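TRAP dicarboxylate transporter, DctP subunit (PDB 4OVS) binds succinate and probably serves as the periplasmic solute-binding subunit that delivers dicarboxylates to a TRAP transporter. Local coordinates at residues F214-F219 and E276-K281. Sequence-based numbering, arbitrary orientation. Where two conformers were deposited one is given.
Sequences FYTKKF and EDMLAK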
loop_
_atom_site.group_PDB
_atom_site.type_symbol
_atom_site.label_atom_id
_atom_site.label_comp_id
_atom_site.label_asym_id
_atom_site.label_seq_id
_atom_site.Cartn_x
_atom_site.Cartn_y
_atom_site.Cartn_z
ATOM N N PHE A 214 8.085 6.981 -0.959
ATOM C CA PHE A 214 8.509 8.373 -0.970
ATOM C C PHE A 214 9.913 8.513 -1.552
ATOM O O PHE A 214 10.141 9.371 -2.375
ATOM C CB PHE A 214 8.446 8.959 0.440
ATOM C CG PHE A 214 8.625 10.440 0.503
ATOM C CD1 PHE A 214 7.617 11.291 0.107
ATOM C CD2 PHE A 214 9.798 10.977 1.007
ATOM C CE1 PHE A 214 7.784 12.680 0.159
ATOM C CE2 PHE A 214 9.987 12.370 1.061
ATOM C CZ PHE A 214 8.978 13.217 0.648
ATOM N N TYR A 215 10.844 7.652 -1.168
ATOM C CA TYR A 215 12.221 7.797 -1.652
ATOM C C TYR A 215 12.496 7.076 -2.968
ATOM O O TYR A 215 13.088 7.632 -3.869
ATOM C CB TYR A 215 13.219 7.351 -0.573
ATOM C CG TYR A 215 14.664 7.500 -0.949
ATOM C CD1 TYR A 215 15.324 8.688 -0.735
ATOM C CD2 TYR A 215 15.366 6.460 -1.500
ATOM C CE1 TYR A 215 16.672 8.852 -1.085
ATOM C CE2 TYR A 215 16.716 6.602 -1.851
ATOM C CZ TYR A 215 17.351 7.795 -1.627
ATOM O OH TYR A 215 18.663 7.945 -1.961
ATOM N N THR A 216 12.064 5.836 -3.081
ATOM C CA THR A 216 12.301 5.030 -4.272
ATOM C C THR A 216 11.653 5.570 -5.534
ATOM O O THR A 216 12.164 5.304 -6.614
ATOM C CB THR A 216 11.871 3.580 -4.117
ATOM O OG1 THR A 216 10.460 3.508 -3.874
ATOM C CG2 THR A 216 12.658 2.934 -2.960
ATOM N N LYS A 217 10.588 6.371 -5.415
ATOM C CA LYS A 217 10.000 6.988 -6.573
ATOM C C LYS A 217 10.392 8.434 -6.710
ATOM O O LYS A 217 9.844 9.102 -7.548
ATOM C CB LYS A 217 8.482 6.954 -6.548
ATOM C CG LYS A 217 7.907 5.595 -6.490
ATOM C CD LYS A 217 8.248 4.773 -7.760
ATOM C CE LYS A 217 7.495 5.184 -8.979
ATOM N NZ LYS A 217 7.802 4.188 -10.023
ATOM N N LYS A 218 11.296 8.915 -5.848
ATOM C CA LYS A 218 11.870 10.242 -5.925
ATOM C C LYS A 218 10.885 11.333 -5.633
ATOM O O LYS A 218 11.070 12.465 -6.070
ATOM C CB LYS A 218 12.563 10.448 -7.249
ATOM C CG LYS A 218 13.488 9.275 -7.535
ATOM C CD LYS A 218 14.571 9.626 -8.514
ATOM C CE LYS A 218 15.290 8.370 -9.008
ATOM N NZ LYS A 218 15.978 7.617 -7.904
ATOM N N PHE A 219 9.856 11.005 -4.852
ATOM C CA PHE A 219 8.881 12.029 -4.464
ATOM C C PHE A 219 9.593 13.065 -3.589
ATOM O O PHE A 219 9.197 14.242 -3.523
ATOM C CB PHE A 219 7.749 11.433 -3.671
ATOM C CG PHE A 219 6.866 10.453 -4.445
ATOM C CD1 PHE A 219 6.828 10.416 -5.835
ATOM C CD2 PHE A 219 6.050 9.569 -3.740
ATOM C CE1 PHE A 219 5.967 9.538 -6.490
ATOM C CE2 PHE A 219 5.184 8.684 -4.383
ATOM C CZ PHE A 219 5.163 8.650 -5.756
ATOM N N GLU A 276 13.871 2.655 8.977
ATOM C CA GLU A 276 15.135 3.180 9.452
ATOM C C GLU A 276 16.029 3.471 8.262
ATOM O O GLU A 276 16.597 4.551 8.164
ATOM C CB GLU A 276 15.835 2.228 10.423
ATOM C CG GLU A 276 17.121 2.793 11.017
ATOM C CD GLU A 276 18.345 2.670 10.106
ATOM O OE1 GLU A 276 18.467 1.690 9.332
ATOM O OE2 GLU A 276 19.214 3.567 10.187
ATOM N N ASP A 277 16.129 2.506 7.353
ATOM C CA ASP A 277 16.931 2.698 6.154
ATOM C C ASP A 277 16.436 3.903 5.329
ATOM O O ASP A 277 17.220 4.726 4.907
ATOM C CB ASP A 277 16.874 1.426 5.313
ATOM C CG ASP A 277 17.777 1.475 4.103
ATOM O OD1 ASP A 277 18.790 2.213 4.133
ATOM O OD2 ASP A 277 17.478 0.753 3.121
HETATM N N MSE A 278 15.128 3.979 5.071
HETATM C CA MSE A 278 14.591 5.030 4.203
HETATM C C MSE A 278 14.750 6.406 4.883
HETATM O O MSE A 278 15.008 7.432 4.215
HETATM C CB MSE A 278 13.128 4.710 3.863
HETATM C CG MSE A 278 13.000 3.452 3.025
HETATM SE SE MSE A 278 13.779 3.838 1.244
HETATM C CE MSE A 278 15.283 2.587 1.148
ATOM N N LEU A 279 14.637 6.442 6.217
ATOM C CA LEU A 279 14.677 7.736 6.899
ATOM C C LEU A 279 16.116 8.249 6.817
ATOM O O LEU A 279 16.350 9.399 6.522
ATOM C CB LEU A 279 14.159 7.671 8.317
ATOM C CG LEU A 279 14.218 8.959 9.153
ATOM C CD1 LEU A 279 13.395 10.024 8.511
ATOM C CD2 LEU A 279 13.733 8.708 10.566
ATOM N N ALA A 280 17.083 7.361 6.941
ATOM C CA ALA A 280 18.473 7.774 6.762
ATOM C C ALA A 280 18.712 8.342 5.350
ATOM O O ALA A 280 19.394 9.343 5.175
ATOM C CB ALA A 280 19.390 6.616 7.016
ATOM N N LYS A 281 18.173 7.697 4.331
ATOM C CA LYS A 281 18.420 8.169 2.961
ATOM C C LYS A 281 17.725 9.501 2.678
ATOM O O LYS A 281 18.284 10.412 2.031
ATOM C CB LYS A 281 17.989 7.105 1.950
ATOM C CG LYS A 281 18.914 5.898 1.847
ATOM C CD LYS A 281 18.213 4.779 1.057
ATOM C CE LYS A 281 19.046 3.483 0.890
ATOM N NZ LYS A 281 20.425 3.796 0.441
HETATM O O HOH W 1 20.042 9.679 0.126
#
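A CH-pi contact and a Met-aromatic contact share the ring of Tyr215, joining the last turn of helix 211-216 to the long helix 253-289 beside the succinate site. Lys281 CB lies over one ring face, 3.8 Å from the Tyr215 ring centroid and 18° off the normal. Farther along the chain and on the same side of the ring plane, Lys281 CD overhangs the rim, 3.7 Å from Tyr215 CE2. The lysine chain stays extended until its last bond and crosses the tyrosine side chain at about a right angle. Selenomethionine Met278 brings SE obliquely to the base of the ring, 4.0 Å from Tyr215 CB. With CG anti to the backbone N (chi1 -178°), Tyr215 reaches across to the long helix, an element characteristic of TRAP solute-binding proteins. There its hydroxyl shares a water with the backbone: the water lies 3.0 Å from Tyr215 OH. The same water donates to Lys281 O at 2.7 Å. Were Tyr215 replaced by an alanine, Lys281 CB and CD would probably lose their aromatic surface and this water its hydroxyl partner. Next along, Thr216 CG2 brushes Met278 SE, while Thr216 OG1 is hydrogen-bonded to Ser212 O within its own helix. The Thr216 side chain lies about 4 Å from that of the succinate-binding residue Asn213 and about 8 Å from a bound succinate.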